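Local coordinates for protein putative angiotensinogen (Lampetra fluviatilis, PDB 5INW) that binds heparin, which promotes its inhibition of thrombin by a template mechanism, and as a serpin probably inhibits serine proteases, at residues F90-Q95 / K361-A366; Q95-A100 / V322-S327. The protein carries 1 engineered substitution. All coordinates share one frame; numbering follows the deposited sequence.

Contact 1: F90-Q95 / K361-A366; sequences FRLYKQ and KAYLSA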
loop_
_atom_site.group_PDB
_atom_site.type_symbol
_atom_site.label_atom_id
_atom_site.label_comp_id
_atom_site.label_asym_id
_atom_site.label_seq_id
_atom_site.Cartn_x
_atom_site.Cartn_y
_atom_site.Cartn_z
ATOM N N PHE A 90 -7.968 -5.128 -2.110
ATOM C CA PHE A 90 -8.145 -6.546 -2.432
ATOM C C PHE A 90 -8.535 -6.712 -3.921
ATOM O O PHE A 90 -7.944 -7.485 -4.665
ATOM C CB PHE A 90 -9.166 -7.155 -1.497
ATOM C CG PHE A 90 -8.703 -7.301 -0.066
ATOM C CD1 PHE A 90 -7.466 -7.879 0.262
ATOM C CD2 PHE A 90 -9.543 -6.910 0.993
ATOM C CE1 PHE A 90 -7.072 -8.042 1.619
ATOM C CE2 PHE A 90 -9.144 -7.047 2.331
ATOM C CZ PHE A 90 -7.913 -7.604 2.649
ATOM N N ARG A 91 -9.482 -5.908 -4.357
ATOM C CA ARG A 91 -9.811 -5.849 -5.757
ATOM C C ARG A 91 -8.555 -5.611 -6.597
ATOM O O ARG A 91 -8.377 -6.230 -7.643
ATOM C CB ARG A 91 -10.911 -4.804 -6.017
ATOM C CG ARG A 91 -12.315 -5.384 -5.808
ATOM C CD ARG A 91 -13.357 -4.392 -5.300
ATOM N NE ARG A 91 -13.268 -3.093 -5.990
ATOM C CZ ARG A 91 -13.462 -1.882 -5.437
ATOM N NH1 ARG A 91 -13.803 -1.734 -4.146
ATOM N NH2 ARG A 91 -13.300 -0.792 -6.194
ATOM N N LEU A 92 -7.664 -4.767 -6.124
ATOM C CA LEU A 92 -6.474 -4.513 -6.882
ATOM C C LEU A 92 -5.585 -5.723 -6.841
ATOM O O LEU A 92 -4.986 -6.084 -7.850
ATOM C CB LEU A 92 -5.755 -3.277 -6.357
ATOM C CG LEU A 92 -4.380 -2.974 -6.940
ATOM C CD1 LEU A 92 -4.532 -2.693 -8.422
ATOM C CD2 LEU A 92 -3.757 -1.761 -6.259
ATOM N N TYR A 93 -5.494 -6.343 -5.673
ATOM C CA TYR A 93 -4.660 -7.528 -5.515
ATOM C C TYR A 93 -5.008 -8.531 -6.578
ATOM O O TYR A 93 -4.127 -9.104 -7.216
ATOM C CB TYR A 93 -4.890 -8.162 -4.152
ATOM C CG TYR A 93 -3.849 -9.178 -3.689
ATOM C CD1 TYR A 93 -3.894 -10.499 -4.095
ATOM C CD2 TYR A 93 -2.852 -8.822 -2.765
ATOM C CE1 TYR A 93 -2.958 -11.412 -3.648
ATOM C CE2 TYR A 93 -1.952 -9.742 -2.276
ATOM C CZ TYR A 93 -1.996 -11.038 -2.731
ATOM O OH TYR A 93 -1.051 -11.956 -2.285
ATOM N N LYS A 94 -6.307 -8.739 -6.743
ATOM C CA LYS A 94 -6.838 -9.697 -7.673
ATOM C C LYS A 94 -6.502 -9.422 -9.104
ATOM O O LYS A 94 -6.314 -10.349 -9.848
ATOM C CB LYS A 94 -8.335 -9.757 -7.535
ATOM C CG LYS A 94 -8.735 -10.536 -6.300
ATOM C CD LYS A 94 -10.164 -10.191 -5.885
ATOM C CE LYS A 94 -10.728 -11.226 -4.920
ATOM N NZ LYS A 94 -9.713 -11.675 -3.912
ATOM N N GLN A 95 -6.439 -8.162 -9.496
ATOM C CA GLN A 95 -5.916 -7.793 -10.805
ATOM C C GLN A 95 -4.404 -8.043 -10.940
ATOM O O GLN A 95 -3.965 -8.564 -11.948
ATOM C CB GLN A 95 -6.192 -6.320 -11.107
ATOM C CG GLN A 95 -7.657 -5.877 -11.137
ATOM C CD GLN A 95 -8.535 -6.659 -12.096
ATOM O OE1 GLN A 95 -9.590 -7.133 -11.688
ATOM N NE2 GLN A 95 -8.096 -6.838 -13.338
ATOM N N LYS A 361 -2.266 1.418 -14.686
ATOM C CA LYS A 361 -3.272 1.898 -15.625
ATOM C C LYS A 361 -4.272 0.797 -16.010
ATOM O O LYS A 361 -5.473 0.973 -15.925
ATOM C CB LYS A 361 -2.585 2.523 -16.834
ATOM C CG LYS A 361 -3.518 2.834 -17.983
ATOM C CD LYS A 361 -2.934 3.809 -18.998
ATOM C CE LYS A 361 -3.656 3.669 -20.341
ATOM N NZ LYS A 361 -3.442 4.829 -21.270
ATOM N N ALA A 362 -3.757 -0.354 -16.372
ATOM C CA ALA A 362 -4.583 -1.466 -16.760
ATOM C C ALA A 362 -5.318 -2.080 -15.589
ATOM O O ALA A 362 -6.396 -2.619 -15.788
ATOM C CB ALA A 362 -3.731 -2.537 -17.442
ATOM N N TYR A 363 -4.724 -2.095 -14.401
ATOM C CA TYR A 363 -5.420 -2.739 -13.291
ATOM C C TYR A 363 -6.629 -1.883 -12.880
ATOM O O TYR A 363 -7.748 -2.391 -12.691
ATOM C CB TYR A 363 -4.500 -2.989 -12.085
ATOM C CG TYR A 363 -3.240 -3.825 -12.349
ATOM C CD1 TYR A 363 -3.314 -5.063 -12.962
ATOM C CD2 TYR A 363 -1.976 -3.378 -11.932
ATOM C CE1 TYR A 363 -2.168 -5.807 -13.177
ATOM C CE2 TYR A 363 -0.833 -4.114 -12.152
ATOM C CZ TYR A 363 -0.940 -5.311 -12.774
ATOM O OH TYR A 363 0.172 -6.060 -13.014
ATOM N N LEU A 364 -6.407 -0.578 -12.771
ATOM C CA LEU A 364 -7.456 0.334 -12.351
ATOM C C LEU A 364 -8.507 0.422 -13.463
ATOM O O LEU A 364 -9.708 0.533 -13.178
ATOM C CB LEU A 364 -6.888 1.704 -12.034
ATOM C CG LEU A 364 -5.840 1.730 -10.914
ATOM C CD1 LEU A 364 -5.040 3.033 -10.907
ATOM C CD2 LEU A 364 -6.511 1.492 -9.566
ATOM N N SER A 365 -8.064 0.370 -14.721
ATOM C CA SER A 365 -8.993 0.261 -15.822
ATOM C C SER A 365 -9.936 -0.936 -15.666
ATOM O O SER A 365 -11.149 -0.781 -15.767
ATOM C CB SER A 365 -8.245 0.194 -17.151
ATOM O OG SER A 365 -7.593 1.428 -17.413
ATOM N N ALA A 366 -9.405 -2.120 -15.397
ATOM C CA ALA A 366 -10.282 -3.281 -15.161
ATOM C C ALA A 366 -11.236 -3.069 -13.978
ATOM O O ALA A 366 -12.401 -3.498 -14.015
ATOM C CB ALA A 366 -9.479 -4.538 -14.960
#
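Q95 reaches across to Y363 and A366, joining two helices of the serpin fold; the axes of segments 90-95 and 361-366 come within 9.4 Å, their N-to-C directions 120° apart. Its CB lies 3.6 Å from CD1 of Y363, so the glutamine begins against the tyrosine ring. The next step leads along the facing helix: CG sits beside the backbone N of Q95 (chi1 -60°) and lies 3.8 Å from the carbonyl O of Y363. A bend at chi2 then carries the amide to A366, with CD of Q95 3.7 Å from CB of A366. At the tip, NE2 is the amide branch nearer that methyl and OE1 the farther, 4.2 Å from CB of A366. A methyl suits this place, since it lets the amide come close to the exposed A366. The Q95 carbonyl O also approaches the ring obliquely, 3.5 Å from CE1 of Y363, but this is packing, and the same oxygen accepts a backbone bond from N of G98. L92 fills the more buried side. It swings CG to the side opposite its N (chi1 172°), which brings CD1 to 3.7 Å from CB of Y363, and the two side chains cross at about a right angle. Around these residues, M367 of helix 361-369 packs on R91, L92 and Q95, while F108 of strand 106-108 lies against L92 and Y93 of helix 77-96.

Contact 2: Q95-A100 / V322-S327; sequences QVLGGA and VEESVS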
loop_
_atom_site.group_PDB
_atom_site.type_symbol
_atom_site.label_atom_id
_atom_site.label_comp_id
_atom_site.label_asym_id
_atom_site.label_seq_id
_atom_site.Cartn_x
_atom_site.Cartn_y
_atom_site.Cartn_z
ATOM N N GLN A 95 -6.439 -8.162 -9.496
ATOM C CA GLN A 95 -5.916 -7.793 -10.805
ATOM C C GLN A 95 -4.404 -8.043 -10.940
ATOM O O GLN A 95 -3.965 -8.564 -11.948
ATOM C CB GLN A 95 -6.192 -6.320 -11.107
ATOM C CG GLN A 95 -7.657 -5.877 -11.137
ATOM C CD GLN A 95 -8.535 -6.659 -12.096
ATOM O OE1 GLN A 95 -9.590 -7.133 -11.688
ATOM N NE2 GLN A 95 -8.096 -6.838 -13.338
ATOM N N VAL A 96 -3.604 -7.693 -9.923
ATOM C CA VAL A 96 -2.149 -7.980 -9.954
ATOM C C VAL A 96 -1.823 -9.455 -10.256
ATOM O O VAL A 96 -0.836 -9.723 -10.926
ATOM C CB VAL A 96 -1.407 -7.524 -8.655
ATOM C CG1 VAL A 96 0.086 -7.946 -8.681
ATOM C CG2 VAL A 96 -1.494 -6.003 -8.498
ATOM N N LEU A 97 -2.618 -10.379 -9.706
ATOM C CA LEU A 97 -2.499 -11.853 -9.921
ATOM C C LEU A 97 -2.594 -12.285 -11.367
ATOM O O LEU A 97 -2.019 -13.311 -11.740
ATOM C CB LEU A 97 -3.625 -12.611 -9.206
ATOM C CG LEU A 97 -3.613 -12.610 -7.680
ATOM C CD1 LEU A 97 -4.869 -13.260 -7.123
ATOM C CD2 LEU A 97 -2.365 -13.303 -7.136
ATOM N N GLY A 98 -3.347 -11.526 -12.166
ATOM C CA GLY A 98 -3.435 -11.755 -13.599
ATOM C C GLY A 98 -2.116 -11.623 -14.351
ATOM O O GLY A 98 -1.985 -12.134 -15.455
ATOM N N GLY A 99 -1.130 -10.969 -13.753
ATOM C CA GLY A 99 0.172 -10.768 -14.383
ATOM C C GLY A 99 1.356 -11.109 -13.504
ATOM O O GLY A 99 2.413 -10.489 -13.650
ATOM N N ALA A 100 1.183 -12.085 -12.611
ATOM C CA ALA A 100 2.214 -12.473 -11.669
ATOM C C ALA A 100 2.489 -13.995 -11.672
ATOM O O ALA A 100 1.693 -14.821 -11.145
ATOM C CB ALA A 100 1.853 -11.987 -10.270
ATOM N N VAL A 322 -5.967 -19.298 -1.950
ATOM C CA VAL A 322 -5.751 -18.377 -0.837
ATOM C C VAL A 322 -5.877 -16.944 -1.371
ATOM O O VAL A 322 -6.730 -16.154 -0.918
ATOM C CB VAL A 322 -4.381 -18.609 -0.175
ATOM C CG1 VAL A 322 -4.094 -17.536 0.868
ATOM C CG2 VAL A 322 -4.319 -20.002 0.465
ATOM N N GLU A 323 -5.064 -16.629 -2.376
ATOM C CA GLU A 323 -5.062 -15.298 -3.005
ATOM C C GLU A 323 -6.367 -14.924 -3.686
ATOM O O GLU A 323 -6.638 -13.761 -3.832
ATOM C CB GLU A 323 -3.887 -15.171 -3.984
ATOM C CG GLU A 323 -2.565 -15.128 -3.231
ATOM C CD GLU A 323 -1.339 -14.925 -4.095
ATOM O OE1 GLU A 323 -1.342 -15.314 -5.272
ATOM O OE2 GLU A 323 -0.344 -14.383 -3.591
ATOM N N GLU A 324 -7.152 -15.912 -4.134
ATOM C CA GLU A 324 -8.522 -15.679 -4.620
ATOM C C GLU A 324 -9.503 -15.233 -3.543
ATOM O O GLU A 324 -10.369 -14.425 -3.812
ATOM C CB GLU A 324 -9.097 -16.928 -5.296
ATOM C CG GLU A 324 -8.853 -16.970 -6.785
ATOM C CD GLU A 324 -9.460 -15.767 -7.453
ATOM O OE1 GLU A 324 -10.686 -15.551 -7.253
ATOM O OE2 GLU A 324 -8.700 -15.028 -8.141
ATOM N N SER A 325 -9.390 -15.771 -2.334
ATOM C CA SER A 325 -10.368 -15.492 -1.274
ATOM C C SER A 325 -10.185 -14.139 -0.573
ATOM O O SER A 325 -11.102 -13.730 0.168
ATOM C CB SER A 325 -10.315 -16.578 -0.212
ATOM O OG SER A 325 -9.095 -16.503 0.481
ATOM N N VAL A 326 -9.029 -13.467 -0.775
ATOM C CA VAL A 326 -8.749 -12.240 -0.030
ATOM C C VAL A 326 -9.847 -11.217 -0.237
ATOM O O VAL A 326 -10.237 -10.911 -1.329
ATOM C CB VAL A 326 -7.365 -11.596 -0.273
ATOM C CG1 VAL A 326 -6.273 -12.517 0.242
ATOM C CG2 VAL A 326 -7.150 -11.187 -1.729
ATOM N N SER A 327 -10.353 -10.722 0.865
ATOM C CA SER A 327 -11.448 -9.808 0.873
ATOM C C SER A 327 -11.513 -9.299 2.291
ATOM O O SER A 327 -10.833 -9.818 3.223
ATOM C CB SER A 327 -12.760 -10.498 0.533
ATOM O OG SER A 327 -13.207 -11.287 1.633
#
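The carboxylate of E323, which packs against L97, has an oxygen held by two groups: OE2 takes a hydrogen bond with the hydroxyl of Y93 and a salt bridge with NE of R29 from the chain of the C-terminal peptide. This is the serpin fold in its cleaved form, where the fragment following the cut stays bound as a separate chain. A glutamate suits the place because its charge meets an arginine while its length spans the gap between helix 319-325 and the end of helix 77-96. E323 is extended beyond CG (chi2 -177°), which carries the carboxylate out from its helix. OE1 has a hydrogen-bonding partner of its own outside the two segments, so both oxygens of this buried group have polar partners.

L97 supplies the apolar half of the contact, its branched end crossing E323 at a slant. CD1 lies against the base of the glutamate, 3.8 Å from both CB and the carbonyl O of E323, and CD2 lies 3.6 Å from CD of E323. Leucine suits the place because its methyls pack on CB and beside the carboxyl carbon without offering a rival polar group; it probably limits solvent access on that side. R29 of the C-terminal peptide chain packs on L97 too, and I106 of strand 106-108 touches it from the same chain as L97. E324 contributes only at the margin, its OE2 4.3 Å from CD1 of L97.

Beyond the contact, helix 319-325 gives way to helix 328-337, where S327 is the N-cap and its OG bonds to N of Q330. Two residues before S327, S325 OG donates to the carbonyl O of V322 at 2.8 Å, lying in the carbonyl plane on a lone pair.

Contact 1 and contact 2 lie about 10 Å apart, centre to centre. Both ranges include Q95, which touches only in contact 1; helix 77-96 and the residues just after it meet helix 361-369 in one contact and helix 319-325 in the other. K94 ties the two together, its NZ probably hydrogen-bonded to O of V326 at 2.7 Å and to O of E324 at 2.8 Å, so that an ammonium group meets carbonyls where helix 319-325 runs out into the loop. The C-terminal peptide chain reaches both, its M27 packing on F90 and Y93 and its R29 pairing with E323. The residues joined by contact 2 fall, in sequence, between those joined by contact 1.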